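Local coordinates for protein lectin CEL-IV, C-type (Cucumaria echinata, PDB 3ALU) that binds galactose-containing sugars such as raffinose through a calcium ion, as a tetrameric C-type lectin with an EPN carbohydrate recognition motif, at residues 14-18 against 146-151; 29-34 against 48-52; 54-60 against 104-108; 116-122 against 135-139. One frame throughout, in Å; residues are numbered along the deposited sequence.

Interaction 1. Residues 14-18 against 146-151; sequences GKCFR and ICQLPC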
loop_
_atom_site.group_PDB
_atom_site.type_symbol
_atom_site.label_atom_id
_atom_site.label_comp_id
_atom_site.label_asym_id
_atom_site.label_seq_id
_atom_site.Cartn_x
_atom_site.Cartn_y
_atom_site.Cartn_z
ATOM N N GLY A 14 -0.306 6.197 8.499
ATOM C CA GLY A 14 -1.241 5.077 8.547
ATOM C C GLY A 14 -2.714 5.401 8.479
ATOM O O GLY A 14 -3.543 4.497 8.426
ATOM N N LYS A 15 -3.038 6.687 8.454
ATOM C CA LYS A 15 -4.447 7.128 8.397
ATOM C C LYS A 15 -4.729 7.891 7.112
ATOM O O LYS A 15 -3.841 8.497 6.544
ATOM C CB LYS A 15 -4.762 8.031 9.585
ATOM C CG LYS A 15 -4.763 7.255 10.883
ATOM C CD LYS A 15 -4.908 8.175 12.087
ATOM C CE LYS A 15 -6.332 8.659 12.217
ATOM N NZ LYS A 15 -6.528 9.310 13.573
ATOM N N CYS A 16 -6.000 7.887 6.684
ATOM C CA CYS A 16 -6.379 8.535 5.448
ATOM C C CYS A 16 -7.347 9.678 5.757
ATOM O O CYS A 16 -8.313 9.493 6.539
ATOM C CB CYS A 16 -7.102 7.559 4.511
ATOM S SG CYS A 16 -6.018 6.202 3.993
ATOM N N PHE A 17 -7.049 10.827 5.183
ATOM C CA PHE A 17 -7.794 12.049 5.482
ATOM C C PHE A 17 -8.326 12.700 4.230
ATOM O O PHE A 17 -7.758 12.571 3.146
ATOM C CB PHE A 17 -6.874 13.058 6.158
ATOM C CG PHE A 17 -6.289 12.587 7.478
ATOM C CD1 PHE A 17 -4.999 12.062 7.530
ATOM C CD2 PHE A 17 -7.019 12.694 8.655
ATOM C CE1 PHE A 17 -4.434 11.655 8.746
ATOM C CE2 PHE A 17 -6.482 12.294 9.869
ATOM C CZ PHE A 17 -5.206 11.776 9.942
ATOM N N ARG A 18 -9.398 13.475 4.409
ATOM C CA ARG A 18 -9.925 14.284 3.323
ATOM C C ARG A 18 -10.644 15.509 3.901
ATOM O O ARG A 18 -11.442 15.415 4.855
ATOM C CB ARG A 18 -10.853 13.462 2.434
ATOM C CG ARG A 18 -11.364 14.259 1.202
ATOM C CD ARG A 18 -12.006 13.332 0.176
ATOM N NE ARG A 18 -12.703 14.173 -0.764
ATOM C CZ ARG A 18 -13.671 13.711 -1.555
ATOM N NH1 ARG A 18 -13.986 12.421 -1.524
ATOM N NH2 ARG A 18 -14.305 14.532 -2.353
ATOM N N ILE A 146 -12.568 18.047 8.267
ATOM C CA ILE A 146 -11.723 16.945 7.818
ATOM C C ILE A 146 -12.219 15.631 8.369
ATOM O O ILE A 146 -12.399 15.453 9.579
ATOM C CB ILE A 146 -10.238 17.123 8.241
ATOM C CG1 ILE A 146 -9.647 18.398 7.651
ATOM C CG2 ILE A 146 -9.396 15.939 7.859
ATOM C CD1 ILE A 146 -8.479 18.927 8.488
ATOM N N CYS A 147 -12.468 14.692 7.455
ATOM C CA CYS A 147 -12.776 13.296 7.823
ATOM C C CYS A 147 -11.520 12.415 7.818
ATOM O O CYS A 147 -10.549 12.659 7.027
ATOM C CB CYS A 147 -13.794 12.676 6.836
ATOM S SG CYS A 147 -15.393 13.512 6.761
ATOM N N GLN A 148 -11.566 11.361 8.631
ATOM C CA GLN A 148 -10.591 10.269 8.558
ATOM C C GLN A 148 -11.369 8.987 8.254
ATOM O O GLN A 148 -12.462 8.780 8.771
ATOM C CB GLN A 148 -9.785 10.124 9.879
ATOM C CG GLN A 148 -10.633 9.650 11.010
ATOM C CD GLN A 148 -9.867 9.590 12.307
ATOM O OE1 GLN A 148 -8.993 10.414 12.540
ATOM N NE2 GLN A 148 -10.226 8.632 13.169
ATOM N N LEU A 149 -10.817 8.131 7.398
ATOM C CA LEU A 149 -11.413 6.810 7.215
ATOM C C LEU A 149 -11.134 5.988 8.460
ATOM O O LEU A 149 -10.238 6.322 9.223
ATOM C CB LEU A 149 -10.817 6.151 5.953
ATOM C CG LEU A 149 -11.255 6.861 4.661
ATOM C CD1 LEU A 149 -10.551 6.234 3.460
ATOM C CD2 LEU A 149 -12.775 6.762 4.441
ATOM N N PRO A 150 -11.892 4.889 8.684
ATOM C CA PRO A 150 -11.670 4.055 9.827
ATOM C C PRO A 150 -10.194 3.667 9.929
ATOM O O PRO A 150 -9.598 3.229 8.931
ATOM C CB PRO A 150 -12.567 2.815 9.551
ATOM C CG PRO A 150 -13.603 3.293 8.644
ATOM C CD PRO A 150 -13.024 4.429 7.857
ATOM N N CYS A 151 -9.608 3.892 11.098
ATOM C CA CYS A 151 -8.197 3.624 11.357
ATOM C C CYS A 151 -8.105 2.211 11.938
ATOM O O CYS A 151 -8.687 1.926 12.988
ATOM C CB CYS A 151 -7.649 4.643 12.368
ATOM S SG CYS A 151 -5.851 4.567 12.681
HETATM O O HOH W 1 -7.657 6.326 8.298
#

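Interaction 2. Residues 29-34 against 48-52; sequences AENACR and TGHLA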
loop_
_atom_site.group_PDB
_atom_site.type_symbol
_atom_site.label_atom_id
_atom_site.label_comp_id
_atom_site.label_asym_id
_atom_site.label_seq_id
_atom_site.Cartn_x
_atom_site.Cartn_y
_atom_site.Cartn_z
ATOM N N ALA A 29 -21.354 17.378 10.346
ATOM C CA ALA A 29 -20.011 17.059 9.827
ATOM C C ALA A 29 -19.602 15.688 10.276
ATOM O O ALA A 29 -19.178 14.855 9.461
ATOM C CB ALA A 29 -18.940 18.153 10.228
ATOM N N GLU A 30 -19.748 15.391 11.568
ATOM C CA GLU A 30 -19.464 14.038 12.047
ATOM C C GLU A 30 -20.303 12.982 11.268
ATOM O O GLU A 30 -19.778 11.966 10.812
ATOM C CB GLU A 30 -19.687 13.957 13.560
ATOM C CG GLU A 30 -19.586 12.544 14.141
ATOM C CD GLU A 30 -18.199 11.886 14.089
ATOM O OE1 GLU A 30 -18.185 10.669 14.311
ATOM O OE2 GLU A 30 -17.142 12.555 13.875
ATOM N N ASN A 31 -21.590 13.243 11.093
ATOM C CA ASN A 31 -22.425 12.277 10.379
ATOM C C ASN A 31 -22.000 12.117 8.924
ATOM O O ASN A 31 -22.071 11.014 8.374
ATOM C CB ASN A 31 -23.897 12.708 10.444
ATOM C CG ASN A 31 -24.843 11.603 9.996
ATOM O OD1 ASN A 31 -25.492 11.710 8.951
ATOM N ND2 ASN A 31 -24.871 10.510 10.753
ATOM N N ALA A 32 -21.512 13.194 8.315
ATOM C CA ALA A 32 -21.005 13.152 6.932
ATOM C C ALA A 32 -19.811 12.183 6.886
ATOM O O ALA A 32 -19.713 11.315 5.994
ATOM C CB ALA A 32 -20.614 14.547 6.458
ATOM N N CYS A 33 -18.905 12.303 7.861
ATOM C CA CYS A 33 -17.757 11.398 7.898
ATOM C C CYS A 33 -18.161 9.943 8.148
ATOM O O CYS A 33 -17.462 9.029 7.703
ATOM C CB CYS A 33 -16.755 11.874 8.974
ATOM S SG CYS A 33 -16.048 13.516 8.715
ATOM N N ARG A 34 -19.255 9.718 8.890
ATOM C CA ARG A 34 -19.735 8.373 9.185
ATOM C C ARG A 34 -20.330 7.667 7.976
ATOM O O ARG A 34 -20.642 6.473 8.077
ATOM C CB ARG A 34 -20.764 8.421 10.310
ATOM C CG ARG A 34 -20.149 8.723 11.671
ATOM C CD ARG A 34 -21.235 8.760 12.725
ATOM N NE ARG A 34 -20.637 9.145 14.005
ATOM C CZ ARG A 34 -21.293 9.168 15.153
ATOM N NH1 ARG A 34 -22.580 8.821 15.176
ATOM N NH2 ARG A 34 -20.662 9.537 16.272
ATOM N N THR A 48 -17.012 3.036 11.034
ATOM C CA THR A 48 -17.256 4.206 10.153
ATOM C C THR A 48 -16.107 5.173 10.224
ATOM O O THR A 48 -15.297 5.131 11.167
ATOM C CB THR A 48 -18.429 4.943 10.569
ATOM O OG1 THR A 48 -18.394 5.369 11.854
ATOM C CG2 THR A 48 -19.594 4.217 10.271
ATOM N N GLY A 49 -16.053 6.049 9.244
ATOM C CA GLY A 49 -15.195 7.236 9.344
ATOM C C GLY A 49 -15.721 8.168 10.436
ATOM O O GLY A 49 -16.811 7.963 11.014
ATOM N N HIS A 50 -14.918 9.180 10.718
ATOM C CA HIS A 50 -15.181 10.148 11.805
ATOM C C HIS A 50 -14.474 11.424 11.427
ATOM O O HIS A 50 -13.587 11.461 10.561
ATOM C CB HIS A 50 -14.589 9.674 13.160
ATOM C CG HIS A 50 -15.263 8.459 13.693
ATOM N ND1 HIS A 50 -16.525 8.493 14.238
ATOM C CD2 HIS A 50 -14.900 7.157 13.642
ATOM C CE1 HIS A 50 -16.904 7.258 14.539
ATOM N NE2 HIS A 50 -15.937 6.430 14.187
ATOM N N LEU A 51 -14.886 12.511 12.064
ATOM C CA LEU A 51 -14.060 13.702 11.981
ATOM C C LEU A 51 -12.673 13.307 12.496
ATOM O O LEU A 51 -12.539 12.422 13.349
ATOM C CB LEU A 51 -14.642 14.811 12.826
ATOM C CG LEU A 51 -15.851 15.521 12.240
ATOM C CD1 LEU A 51 -16.569 16.323 13.333
ATOM C CD2 LEU A 51 -15.413 16.429 11.124
ATOM N N ALA A 52 -11.630 13.981 11.980
ATOM C CA ALA A 52 -10.261 13.594 12.245
ATOM C C ALA A 52 -9.909 13.740 13.723
ATOM O O ALA A 52 -10.289 14.723 14.328
ATOM C CB ALA A 52 -9.319 14.462 11.422
#

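Interaction 3. Residues 54-60 against 104-108; sequences IHSAESQ and VDYDG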
loop_
_atom_site.group_PDB
_atom_site.type_symbol
_atom_site.label_atom_id
_atom_site.label_comp_id
_atom_site.label_asym_id
_atom_site.label_seq_id
_atom_site.Cartn_x
_atom_site.Cartn_y
_atom_site.Cartn_z
ATOM N N ILE A 54 -6.318 13.749 16.372
ATOM C CA ILE A 54 -4.935 14.238 16.161
ATOM C C ILE A 54 -4.152 13.815 17.386
ATOM O O ILE A 54 -4.608 14.088 18.519
ATOM C CB ILE A 54 -4.904 15.773 15.980
ATOM C CG1 ILE A 54 -5.842 16.202 14.811
ATOM C CG2 ILE A 54 -3.453 16.283 15.788
ATOM C CD1 ILE A 54 -6.030 17.726 14.637
ATOM N N HIS A 55 -2.998 13.158 17.177
ATOM C CA HIS A 55 -2.319 12.483 18.311
ATOM C C HIS A 55 -0.864 12.828 18.486
ATOM O O HIS A 55 -0.176 12.250 19.345
ATOM C CB HIS A 55 -2.511 10.994 18.183
ATOM C CG HIS A 55 -3.934 10.628 18.338
ATOM N ND1 HIS A 55 -4.769 10.389 17.259
ATOM C CD2 HIS A 55 -4.710 10.618 19.436
ATOM C CE1 HIS A 55 -5.991 10.163 17.709
ATOM N NE2 HIS A 55 -5.986 10.305 19.023
ATOM N N SER A 56 -0.402 13.790 17.703
ATOM C CA SER A 56 1.002 14.224 17.785
ATOM C C SER A 56 1.211 15.566 17.112
ATOM O O SER A 56 0.389 16.005 16.281
ATOM C CB SER A 56 1.961 13.177 17.153
ATOM O OG SER A 56 1.897 13.231 15.724
ATOM N N ALA A 57 2.339 16.219 17.455
ATOM C CA ALA A 57 2.722 17.464 16.842
ATOM C C ALA A 57 2.909 17.332 15.323
ATOM O O ALA A 57 2.585 18.245 14.584
ATOM C CB ALA A 57 4.024 17.976 17.477
ATOM N N GLU A 58 3.482 16.208 14.894
ATOM C CA GLU A 58 3.651 15.929 13.479
ATOM C C GLU A 58 2.314 15.774 12.773
ATOM O O GLU A 58 2.164 16.248 11.659
ATOM C CB GLU A 58 4.432 14.639 13.307
ATOM C CG GLU A 58 5.894 14.802 13.669
ATOM C CD GLU A 58 6.746 13.645 13.185
ATOM O OE1 GLU A 58 7.989 13.812 13.189
ATOM O OE2 GLU A 58 6.183 12.579 12.786
ATOM N N SER A 59 1.367 15.066 13.387
ATOM C CA SER A 59 0.018 14.941 12.754
ATOM C C SER A 59 -0.632 16.319 12.695
ATOM O O SER A 59 -1.261 16.678 11.691
ATOM C CB SER A 59 -0.888 13.994 13.557
ATOM O OG SER A 59 -0.383 12.658 13.505
ATOM N N GLN A 60 -0.459 17.129 13.739
ATOM C CA GLN A 60 -1.028 18.451 13.744
ATOM C C GLN A 60 -0.420 19.255 12.606
ATOM O O GLN A 60 -1.128 20.006 11.938
ATOM C CB GLN A 60 -0.766 19.141 15.120
ATOM C CG GLN A 60 -1.070 20.648 15.154
ATOM C CD GLN A 60 -2.510 21.008 14.909
ATOM O OE1 GLN A 60 -2.815 22.165 14.603
ATOM N NE2 GLN A 60 -3.403 20.052 15.082
ATOM N N VAL A 104 -7.185 11.302 24.103
ATOM C CA VAL A 104 -6.723 12.673 23.938
ATOM C C VAL A 104 -5.330 12.719 24.561
ATOM O O VAL A 104 -5.155 13.056 25.758
ATOM C CB VAL A 104 -7.688 13.687 24.575
ATOM C CG1 VAL A 104 -7.172 15.129 24.389
ATOM C CG2 VAL A 104 -9.106 13.544 23.965
ATOM N N ASP A 105 -4.351 12.369 23.754
ATOM C CA ASP A 105 -2.958 12.244 24.176
ATOM C C ASP A 105 -2.085 13.344 23.555
ATOM O O ASP A 105 -0.852 13.286 23.628
ATOM C CB ASP A 105 -2.426 10.824 23.835
ATOM C CG ASP A 105 -2.615 10.417 22.361
ATOM O OD1 ASP A 105 -3.135 11.203 21.528
ATOM O OD2 ASP A 105 -2.231 9.266 22.028
ATOM N N TYR A 106 -2.725 14.297 22.874
ATOM C CA TYR A 106 -2.064 15.462 22.281
ATOM C C TYR A 106 -2.940 16.700 22.456
ATOM O O TYR A 106 -4.149 16.679 22.209
ATOM C CB TYR A 106 -1.751 15.261 20.785
ATOM C CG TYR A 106 -1.265 16.513 20.123
ATOM C CD1 TYR A 106 -2.113 17.258 19.282
ATOM C CD2 TYR A 106 0.049 16.992 20.337
ATOM C CE1 TYR A 106 -1.685 18.441 18.693
ATOM C CE2 TYR A 106 0.485 18.178 19.752
ATOM C CZ TYR A 106 -0.376 18.894 18.920
ATOM O OH TYR A 106 0.039 20.072 18.348
ATOM N N ASP A 107 -2.279 17.765 22.870
ATOM C CA ASP A 107 -2.871 19.054 23.178
ATOM C C ASP A 107 -2.465 20.071 22.111
ATOM O O ASP A 107 -1.321 20.552 22.109
ATOM C CB ASP A 107 -2.341 19.484 24.574
ATOM C CG ASP A 107 -2.689 20.900 24.937
ATOM O OD1 ASP A 107 -2.303 21.338 26.070
ATOM O OD2 ASP A 107 -3.319 21.596 24.125
ATOM N N GLY A 108 -3.396 20.408 21.200
ATOM C CA GLY A 108 -3.091 21.325 20.125
ATOM C C GLY A 108 -3.810 22.660 20.222
ATOM O O GLY A 108 -3.872 23.418 19.267
HETATM O O HOH W 2 -5.282 14.152 21.240
#

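Interaction 4. Residues 116-122 against 135-139; sequences NGPNSRG and ADVYS. With CA (calcium ion), chain K; GLA (alpha-D-galactopyranose), chain E; EDO (1,2-ethanediol), chain I.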
loop_
_atom_site.group_PDB
_atom_site.type_symbol
_atom_site.label_atom_id
_atom_site.label_comp_id
_atom_site.label_asym_id
_atom_site.label_seq_id
_atom_site.Cartn_x
_atom_site.Cartn_y
_atom_site.Cartn_z
ATOM N N ASN A 116 -14.896 28.120 25.622
ATOM C CA ASN A 116 -16.339 28.228 25.324
ATOM C C ASN A 116 -17.149 27.061 25.861
ATOM O O ASN A 116 -18.315 26.869 25.483
ATOM C CB ASN A 116 -16.595 28.439 23.821
ATOM C CG ASN A 116 -16.139 29.800 23.349
ATOM O OD1 ASN A 116 -15.212 29.922 22.550
ATOM N ND2 ASN A 116 -16.767 30.869 23.887
ATOM N N GLY A 117 -16.543 26.260 26.733
ATOM C CA GLY A 117 -17.299 25.194 27.433
ATOM C C GLY A 117 -18.412 25.726 28.317
ATOM O O GLY A 117 -18.369 26.901 28.684
ATOM N N PRO A 118 -19.381 24.860 28.712
ATOM C CA PRO A 118 -19.397 23.423 28.458
ATOM C C PRO A 118 -19.861 23.101 27.049
ATOM O O PRO A 118 -20.488 23.915 26.416
ATOM C CB PRO A 118 -20.479 22.901 29.419
ATOM C CG PRO A 118 -21.421 24.116 29.604
ATOM C CD PRO A 118 -20.434 25.255 29.677
ATOM N N ASN A 119 -19.552 21.901 26.599
ATOM C CA ASN A 119 -20.155 21.406 25.336
ATOM C C ASN A 119 -19.838 22.216 24.112
ATOM O O ASN A 119 -20.719 22.550 23.299
ATOM C CB ASN A 119 -21.653 21.127 25.534
ATOM C CG ASN A 119 -21.898 20.221 26.744
ATOM O OD1 ASN A 119 -21.298 19.134 26.855
ATOM N ND2 ASN A 119 -22.744 20.673 27.683
ATOM N N SER A 120 -18.552 22.493 23.944
ATOM C CA SER A 120 -18.042 23.173 22.731
ATOM C C SER A 120 -17.329 22.140 21.855
ATOM O O SER A 120 -17.153 21.000 22.274
ATOM C CB SER A 120 -17.081 24.287 23.096
ATOM O OG SER A 120 -16.058 23.794 23.991
ATOM N N ARG A 121 -16.844 22.578 20.695
ATOM C CA ARG A 121 -16.288 21.655 19.691
ATOM C C ARG A 121 -14.986 22.235 19.161
ATOM O O ARG A 121 -14.851 23.455 19.001
ATOM C CB ARG A 121 -17.289 21.502 18.517
ATOM C CG ARG A 121 -18.673 20.956 18.975
ATOM C CD ARG A 121 -18.521 19.600 19.594
ATOM N NE ARG A 121 -19.824 19.022 19.993
ATOM C CZ ARG A 121 -20.185 18.742 21.248
ATOM N NH1 ARG A 121 -19.372 19.005 22.285
ATOM N NH2 ARG A 121 -21.385 18.187 21.464
ATOM N N GLY A 122 -14.025 21.371 18.882
ATOM C CA GLY A 122 -12.732 21.859 18.372
ATOM C C GLY A 122 -12.635 22.010 16.861
ATOM O O GLY A 122 -13.269 21.262 16.100
ATOM N N ALA A 135 -9.189 26.018 18.054
ATOM C CA ALA A 135 -10.119 26.869 18.805
ATOM C C ALA A 135 -11.308 26.015 19.185
ATOM O O ALA A 135 -11.663 25.089 18.442
ATOM C CB ALA A 135 -10.592 28.048 17.947
ATOM N N ASP A 136 -11.940 26.289 20.327
ATOM C CA ASP A 136 -13.251 25.665 20.546
ATOM C C ASP A 136 -14.359 26.638 20.180
ATOM O O ASP A 136 -14.189 27.872 20.311
ATOM C CB ASP A 136 -13.444 25.073 21.957
ATOM C CG ASP A 136 -13.632 26.149 23.052
ATOM O OD1 ASP A 136 -13.026 27.228 22.983
ATOM O OD2 ASP A 136 -14.371 25.875 24.024
ATOM N N VAL A 137 -15.434 26.067 19.649
ATOM C CA VAL A 137 -16.535 26.871 19.112
ATOM C C VAL A 137 -17.844 26.217 19.490
ATOM O O VAL A 137 -17.903 25.044 19.822
ATOM C CB VAL A 137 -16.463 26.975 17.546
ATOM C CG1 VAL A 137 -15.160 27.630 17.044
ATOM C CG2 VAL A 137 -16.711 25.606 16.857
ATOM N N TYR A 138 -18.934 26.987 19.409
ATOM C CA TYR A 138 -20.247 26.382 19.614
ATOM C C TYR A 138 -20.617 25.544 18.394
ATOM O O TYR A 138 -20.255 25.879 17.248
ATOM C CB TYR A 138 -21.306 27.470 19.956
ATOM C CG TYR A 138 -20.930 28.151 21.234
ATOM C CD1 TYR A 138 -20.625 29.500 21.260
ATOM C CD2 TYR A 138 -20.786 27.401 22.405
ATOM C CE1 TYR A 138 -20.203 30.117 22.464
ATOM C CE2 TYR A 138 -20.382 27.999 23.592
ATOM C CZ TYR A 138 -20.096 29.351 23.600
ATOM O OH TYR A 138 -19.666 29.951 24.773
ATOM N N SER A 139 -21.332 24.465 18.672
ATOM C CA SER A 139 -21.537 23.360 17.729
ATOM C C SER A 139 -22.416 23.726 16.556
ATOM O O SER A 139 -22.475 23.008 15.556
ATOM C CB SER A 139 -22.122 22.152 18.453
ATOM O OG SER A 139 -23.453 22.403 18.893
HETATM CA CA CA K . -13.113 29.380 21.873
HETATM C C1 GLA E . -13.721 33.924 19.155
HETATM C C2 GLA E . -13.472 33.237 20.504
HETATM C C3 GLA E . -12.176 32.443 20.539
HETATM C C4 GLA E . -12.101 31.460 19.363
HETATM C C5 GLA E . -12.404 32.216 18.053
HETATM C C6 GLA E . -12.437 31.294 16.825
HETATM O O2 GLA E . -13.394 34.224 21.556
HETATM O O3 GLA E . -12.079 31.753 21.795
HETATM O O4 GLA E . -13.094 30.455 19.590
HETATM O O5 GLA E . -13.675 32.888 18.127
HETATM O O6 GLA E . -13.547 30.404 16.977
HETATM C C1 EDO I . -17.567 30.294 19.949
HETATM O O1 EDO I . -18.247 29.812 18.784
HETATM C C2 EDO I . -16.383 31.159 19.576
HETATM O O2 EDO I . -16.865 32.496 19.473
HETATM O O HOH W 3 -19.838 28.914 27.371
HETATM O O HOH W 4 -21.806 24.060 21.444
#

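Interaction 1. Residues 14-18 against 146-151
Two segments far apart in sequence meet here as antiparallel strands: the axes of 15-18 and 146-148 approach to 4.7 Å with their directions 153° apart. Arg18 and Cys147 form a hydrogen-bonded pair, Arg18 N to Cys147 O at 3.0 Å and Cys147 N to Arg18 O at 2.9 Å, and Phe17 faces Gln148 in the adjoining non-hydrogen-bonded pair. Leu149 N still reaches Cys16 O at 3.0 Å, but beyond it the chains part and a water takes over, accepting from Cys16 N at 2.8 Å and donating to Leu149 O at 2.7 Å. The side chains of Phe17 and Gln148 share one face of the sheet, where Phe17 CD2 packs 4.1 Å from Ile146 CG2 beneath helix 57-70. Lys15 NZ donates to Gln148 OE1 at 2.9 Å, while NE2 of the same amide binds Asp100. Cys16 bonds to Cys5, and Cys151 to Cys41 of a second subunit. Strand 15-21 thus pairs with strand 143-148, which the Cys33–Cys147 disulfide separately ties to helix 26-33; bringing the N- and C-terminal strands of the domain side by side is characteristic of the C-type lectin fold.

Interaction 2. Residues 29-34 against 48-52
Thr48 opens the second segment by placing its CG2 3.3 Å from Arg34 O. Next comes Gly49, whose CA lies 3.3 Å from Cys33 O; a CB at this position would run into that carbonyl, so the absence of a side chain lets the two backbones come close. Gly49 O receives a CA-H...O contact from Arg34 CA at 3.5 Å. His50 then donates from ND1 to Glu30 OE1 at 2.7 Å, an in-plane His-carboxylate hydrogen bond, and the same oxygen is held by Arg34 NE at 2.9 Å in a salt bridge within segment 29-34. This is the first helix of the C-type lectin domain docking on the sheet, with Cys33 pointing at the strand and bonded through its sulfur to Cys147 on the neighbouring one. At Leu51 the other carboxylate oxygen is used: the backbone N donates to Glu30 OE2 at 2.9 Å, and Thr99 is a further partner of that oxygen. Leu51 CD2 meanwhile packs 3.8 Å from Cys33 SG and 4.0 Å from Ala29 CB, beside Tyr145.

Interaction 3. Residues 54-60 against 104-108
Tyr106 has the largest share of this contact, with His55 a distant second and Asp105, next to the tyrosine in sequence, third. The CA-to-CB bond of Tyr106 points at segment 54-60, and its ring lies across the turn that leads into helix 57-70: one face lies against the carbonyl carbon of Ser56, Tyr106 CE2 is 3.5 Å from Ala57 N, and Tyr106 CD1 meets Ile54 CG2 at 3.9 Å. Further along, Tyr106 OH comes within 3.4 Å of Gln60 CG, so a single aromatic side chain spans from the residue before the turn to the first turn of the helix. His55 C lies 3.5 Å from Tyr106 CB; the imidazole meets the ring of Trp98, and its NE2 hydrogen-bonds to Ser102. Polar linkage between the backbones is indirect, a water donating to Ile54 O at 2.8 Å and to Tyr106 O at 2.9 Å. The helix start itself is secured by Ser56 at the N-cap, whose OG accepts from Ser59 N at 3.0 Å. The arrangement typifies the C-type lectin domain, in which the long loop region, of which 104-108 is part, passes the start of the second helix on its way to the calcium and sugar site.

Interaction 4. Residues 116-122 against 135-139
The main donors and acceptors here are organised round a calcium ion. Asp136 divides its duties: OD1 and the backbone O each bind the ion at 2.4 Å, whereas OD2 accepts from Asn116 N at 2.8 Å and from Ser120 OG at 2.7 Å. Asn116 does likewise, with OD1 2.3 Å from the calcium and ND2 donating to Tyr138 OH at 3.2 Å. Galactose O3 and O4 coordinate the same ion at 2.6 and 2.5 Å, while Glu113 and Asn115 complete the protein's share of the site; Gln82 and Asn115 also hydrogen-bond the sugar. Behind the metal the backbones pair, Arg121 N to Val137 O and Val137 N to Arg121 O, both 2.8 Å. Arg121 NH1 donates to Ser120 O at 3.0 Å. One water links Gly117 O to Tyr138 OH, and another donates to Asn119 O at 2.6 Å while accepting from Ser139 N at 2.8 Å. Tyr138 N donates at 3.0 Å to O1 of an ethanediol, probably from the crystallisation liquor. The segments belong to the hairpin of strands 120-125 and 134-137, which joins the larger sheet through strand 82-89; Val137 rests on Gln82 and Tyr84 of that strand, and Arg121 makes a cation-pi contact with Phe26.

In the fold
The four contacts illustrate how chemistry follows place within one domain. Interactions 1 and 2 are the buried pair: they share neighbouring strands, 143-148 and 45-51, and are stitched together by the Cys33–Cys147 disulfide and a probable backbone hydrogen bond between Gln148 and His50. Interaction 1 alone of the four also reaches other subunits. Interactions 3 and 4 are only partly buried. The former relies on aromatic packing and a bridging water, the latter on charged and polar groups organised by calcium. Interaction 4 lies about 22 Å from interaction 1, centre to centre. Disulfides mark interaction 1 and metal coordination interaction 4, on opposite sides of the chain's centre, yet both are antiparallel strand pairs, and interactions 1, 2 and 4 all draw on the same sheet.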